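Local coordinates for protein glycoside Hydrolase (Bacteroides uniformis, PDB 5T99) that probably hydrolyses terminal beta-galactosidic linkages of agarose-derived oligosaccharides as a family 2 glycoside hydrolase, and binds the inhibitor galacto-isofagomine, at residues Leu396-His406 with Leu434-Arg445. Sequence-based numbering, arbitrary orientation.
With EDO (1,2-ethanediol), chain J; EDO (1,2-ethanediol), chain L; EDO (1,2-ethanediol), chain K.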
# COMPACT_ATOMS: atom_id res chain seq x y z
N LEU A 396 10.72 15.73 -2.65
CA LEU A 396 9.32 16.11 -2.62
C LEU A 396 8.86 16.53 -4.02
O LEU A 396 7.74 16.19 -4.44
CB LEU A 396 9.07 17.23 -1.62
CG LEU A 396 7.62 17.71 -1.53
CD1 LEU A 396 6.69 16.59 -1.13
CD2 LEU A 396 7.54 18.84 -0.53
N THR A 397 9.72 17.25 -4.74
CA THR A 397 9.45 17.58 -6.13
C THR A 397 9.27 16.30 -6.95
O THR A 397 8.30 16.18 -7.70
CB THR A 397 10.54 18.49 -6.73
OG1 THR A 397 10.51 19.75 -6.06
CG2 THR A 397 10.32 18.70 -8.26
N SER A 398 10.17 15.34 -6.77
CA SER A 398 10.10 14.06 -7.50
C SER A 398 8.80 13.29 -7.20
O SER A 398 8.21 12.71 -8.11
CB SER A 398 11.30 13.17 -7.18
OG SER A 398 11.21 11.95 -7.88
N LEU A 399 8.37 13.30 -5.95
CA LEU A 399 7.11 12.67 -5.56
C LEU A 399 5.90 13.30 -6.27
O LEU A 399 5.05 12.60 -6.83
CB LEU A 399 6.93 12.77 -4.04
CG LEU A 399 5.56 12.36 -3.47
CD1 LEU A 399 5.32 10.88 -3.74
CD2 LEU A 399 5.46 12.71 -1.99
N ILE A 400 5.81 14.62 -6.22
CA ILE A 400 4.65 15.32 -6.78
C ILE A 400 4.63 15.20 -8.31
O ILE A 400 3.57 14.97 -8.89
CB ILE A 400 4.60 16.77 -6.29
CG1 ILE A 400 4.30 16.78 -4.79
CG2 ILE A 400 3.55 17.58 -7.05
CD1 ILE A 400 4.54 18.11 -4.11
N MET A 401 5.80 15.30 -8.94
CA MET A 401 5.91 15.12 -10.39
C MET A 401 5.49 13.71 -10.83
O MET A 401 4.81 13.54 -11.85
CB MET A 401 7.35 15.40 -10.86
CG MET A 401 7.83 16.83 -10.67
SD MET A 401 7.04 17.97 -11.78
CE MET A 401 8.05 17.67 -13.24
N ARG A 402 5.88 12.71 -10.04
CA ARG A 402 5.53 11.31 -10.29
C ARG A 402 4.03 11.06 -10.13
O ARG A 402 3.44 10.36 -10.97
CB ARG A 402 6.30 10.39 -9.33
CG ARG A 402 6.27 8.90 -9.65
CD ARG A 402 6.86 8.03 -8.53
NE ARG A 402 5.96 7.96 -7.39
CZ ARG A 402 6.02 7.07 -6.39
NH1 ARG A 402 6.97 6.12 -6.35
NH2 ARG A 402 5.11 7.13 -5.43
N ASP A 403 3.43 11.60 -9.07
CA ASP A 403 2.08 11.19 -8.66
C ASP A 403 0.93 12.18 -8.92
O ASP A 403 -0.22 11.84 -8.66
CB ASP A 403 2.07 10.81 -7.17
CG ASP A 403 2.95 9.62 -6.86
OD1 ASP A 403 3.44 8.99 -7.82
OD2 ASP A 403 3.14 9.33 -5.66
N ARG A 404 1.21 13.37 -9.46
CA ARG A 404 0.18 14.40 -9.59
C ARG A 404 -0.87 14.16 -10.68
O ARG A 404 -1.73 15.02 -10.89
CB ARG A 404 0.80 15.78 -9.77
CG ARG A 404 1.59 15.97 -11.06
CD ARG A 404 2.31 17.30 -11.01
NE ARG A 404 3.10 17.58 -12.18
CZ ARG A 404 3.64 18.76 -12.47
NH1 ARG A 404 3.47 19.81 -11.66
NH2 ARG A 404 4.36 18.92 -13.58
N ASN A 405 -0.79 13.04 -11.39
CA ASN A 405 -1.84 12.61 -12.30
C ASN A 405 -2.76 11.52 -11.75
O ASN A 405 -3.80 11.26 -12.36
CB ASN A 405 -1.24 12.15 -13.62
CG ASN A 405 -0.42 13.23 -14.26
OD1 ASN A 405 -0.88 14.37 -14.36
ND2 ASN A 405 0.80 12.91 -14.70
N HIS A 406 -2.40 10.87 -10.65
CA HIS A 406 -3.26 9.83 -10.06
C HIS A 406 -4.54 10.46 -9.50
O HIS A 406 -4.46 11.31 -8.62
CB HIS A 406 -2.55 9.11 -8.92
CG HIS A 406 -1.44 8.21 -9.34
ND1 HIS A 406 -1.66 7.03 -10.02
CD2 HIS A 406 -0.11 8.28 -9.14
CE1 HIS A 406 -0.50 6.43 -10.23
NE2 HIS A 406 0.46 7.17 -9.72
N LEU A 434 8.14 23.06 3.02
CA LEU A 434 7.59 21.89 2.32
C LEU A 434 6.20 22.15 1.77
O LEU A 434 5.88 21.72 0.68
CB LEU A 434 7.55 20.66 3.25
CG LEU A 434 8.92 20.19 3.72
CD1 LEU A 434 8.77 19.18 4.85
CD2 LEU A 434 9.75 19.61 2.57
N ALA A 435 5.36 22.85 2.54
CA ALA A 435 4.04 23.20 2.06
C ALA A 435 4.08 24.13 0.85
O ALA A 435 3.23 24.01 -0.02
CB ALA A 435 3.22 23.83 3.18
N ASP A 436 5.05 25.06 0.80
CA ASP A 436 5.16 25.97 -0.35
C ASP A 436 5.49 25.23 -1.64
O ASP A 436 4.93 25.54 -2.68
CB ASP A 436 6.19 27.08 -0.11
CG ASP A 436 5.75 28.09 0.94
OD1 ASP A 436 4.55 28.13 1.30
OD2 ASP A 436 6.63 28.84 1.43
N ILE A 437 6.38 24.24 -1.56
CA ILE A 437 6.70 23.35 -2.68
C ILE A 437 5.47 22.58 -3.17
O ILE A 437 5.28 22.45 -4.38
CB ILE A 437 7.84 22.37 -2.32
CG1 ILE A 437 9.15 23.13 -2.18
CG2 ILE A 437 7.99 21.27 -3.36
CD1 ILE A 437 10.13 22.43 -1.25
N CYS A 438 4.65 22.08 -2.25
CA CYS A 438 3.36 21.46 -2.63
C CYS A 438 2.48 22.42 -3.43
O CYS A 438 1.95 22.05 -4.49
CB CYS A 438 2.59 20.95 -1.41
SG CYS A 438 3.39 19.59 -0.53
N ARG A 439 2.36 23.65 -2.93
CA ARG A 439 1.54 24.68 -3.55
C ARG A 439 2.08 25.14 -4.90
O ARG A 439 1.31 25.41 -5.81
CB ARG A 439 1.35 25.89 -2.63
CG ARG A 439 0.18 26.77 -3.04
CD ARG A 439 -0.08 27.97 -2.13
NE ARG A 439 -0.03 27.65 -0.70
CZ ARG A 439 1.02 27.83 0.10
NH1 ARG A 439 2.17 28.34 -0.34
NH2 ARG A 439 0.93 27.48 1.37
N GLU A 440 3.41 25.22 -5.02
CA GLU A 440 4.06 25.63 -6.27
C GLU A 440 3.85 24.55 -7.33
O GLU A 440 3.50 24.89 -8.45
CB GLU A 440 5.55 26.00 -6.03
CG GLU A 440 6.61 25.63 -7.09
CD GLU A 440 8.06 25.65 -6.52
OE1 GLU A 440 8.40 26.61 -5.77
OE2 GLU A 440 8.86 24.71 -6.79
N LEU A 441 4.03 23.28 -6.97
CA LEU A 441 4.03 22.19 -7.96
C LEU A 441 2.66 21.61 -8.30
O LEU A 441 2.43 21.24 -9.44
CB LEU A 441 4.95 21.05 -7.52
CG LEU A 441 6.43 21.42 -7.48
CD1 LEU A 441 7.22 20.32 -6.80
CD2 LEU A 441 7.00 21.72 -8.87
N ASP A 442 1.78 21.50 -7.32
CA ASP A 442 0.43 20.99 -7.55
C ASP A 442 -0.58 21.67 -6.59
O ASP A 442 -0.90 21.12 -5.51
CB ASP A 442 0.38 19.46 -7.41
CG ASP A 442 -1.00 18.89 -7.70
OD1 ASP A 442 -1.66 19.40 -8.64
OD2 ASP A 442 -1.44 17.95 -6.98
N PRO A 443 -1.10 22.85 -6.99
CA PRO A 443 -2.15 23.49 -6.20
C PRO A 443 -3.53 22.82 -6.28
O PRO A 443 -4.43 23.27 -5.59
CB PRO A 443 -2.22 24.91 -6.77
CG PRO A 443 -1.75 24.75 -8.17
CD PRO A 443 -0.71 23.67 -8.15
N THR A 444 -3.68 21.76 -7.08
CA THR A 444 -4.97 21.05 -7.21
C THR A 444 -5.26 20.05 -6.08
O THR A 444 -6.31 19.39 -6.09
CB THR A 444 -5.09 20.27 -8.55
OG1 THR A 444 -4.30 19.08 -8.50
CG2 THR A 444 -4.66 21.14 -9.72
N ARG A 445 -4.32 19.92 -5.14
CA ARG A 445 -4.45 19.02 -4.01
C ARG A 445 -3.86 19.69 -2.77
O ARG A 445 -2.79 20.29 -2.86
CB ARG A 445 -3.67 17.73 -4.27
CG ARG A 445 -4.24 16.85 -5.37
CD ARG A 445 -3.40 15.59 -5.53
NE ARG A 445 -3.81 14.75 -6.65
CZ ARG A 445 -3.51 14.95 -7.93
NH1 ARG A 445 -2.79 15.99 -8.33
NH2 ARG A 445 -3.95 14.08 -8.84
C1 EDO J . -5.81 14.60 -11.74
O1 EDO J . -4.50 15.22 -11.85
C2 EDO J . -6.21 13.83 -13.00
O2 EDO J . -6.38 12.42 -12.76
C1 EDO L . 0.59 25.83 -11.06
O1 EDO L . 1.79 26.01 -10.31
C2 EDO L . 0.63 24.50 -11.82
O2 EDO L . 1.91 24.31 -12.42
C1 EDO K . 4.82 23.11 -14.22
O1 EDO K . 4.60 24.41 -14.78
C2 EDO K . 4.62 23.08 -12.71
O2 EDO K . 5.68 22.36 -12.07
O HOH W 1 10.74 22.13 -7.25
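R445 turns the edge of its guanidinium to the carbonyl oxygens of R404 and H406, while D403 O lies over one face and D442 CG lies in the guanidinium plane at another part of the edge. The R404 guanidinium has M401 SD over one face, 3.4 Å above the plane and displaced toward the rim, and L441 O near its plane at the edge; Y188 adds a cation-pi contact. The two groups tie together the turns that follow neighbouring outer helices of the TIM barrel, 388-403 and 427-441, and the end of the second helix; the helices run in the same general direction, their local axes 31° apart. R445 NH1 reaches R404 O at 2.9 Å and NH2 reaches H406 O at 2.8 Å, each donor above the carbonyl plane. NH1 also forms a salt bridge to D442 OD2 (2.7 Å), met from above the carboxylate plane, and NE bonds V409 O, so the buried cation is held from several directions. A leucine in place of R445 would probably leave D442 without its salt-bridge mate and the carbonyl oxygens of R404 and H406 without these donors. R404, its CG set between backbone N and carbonyl carbon (chi1 65°), extends NH1 to L441 O in a weak bond of 2.8 Å, tying itself to the last turn of the partner helix. Between the helices the packing is mainly apolar. I400 divides its branches, CG2 against D442 CB (3.7 Å) and the CB of L441, CD1 against C438. L396 CD2 lies among L434, I437 and C438. The side chains of L441 and T397 cross at about a right angle, CD1 coming 3.4 Å from T397 OG1, which bonds K393 O and accepts from a water shared with E440 OE2.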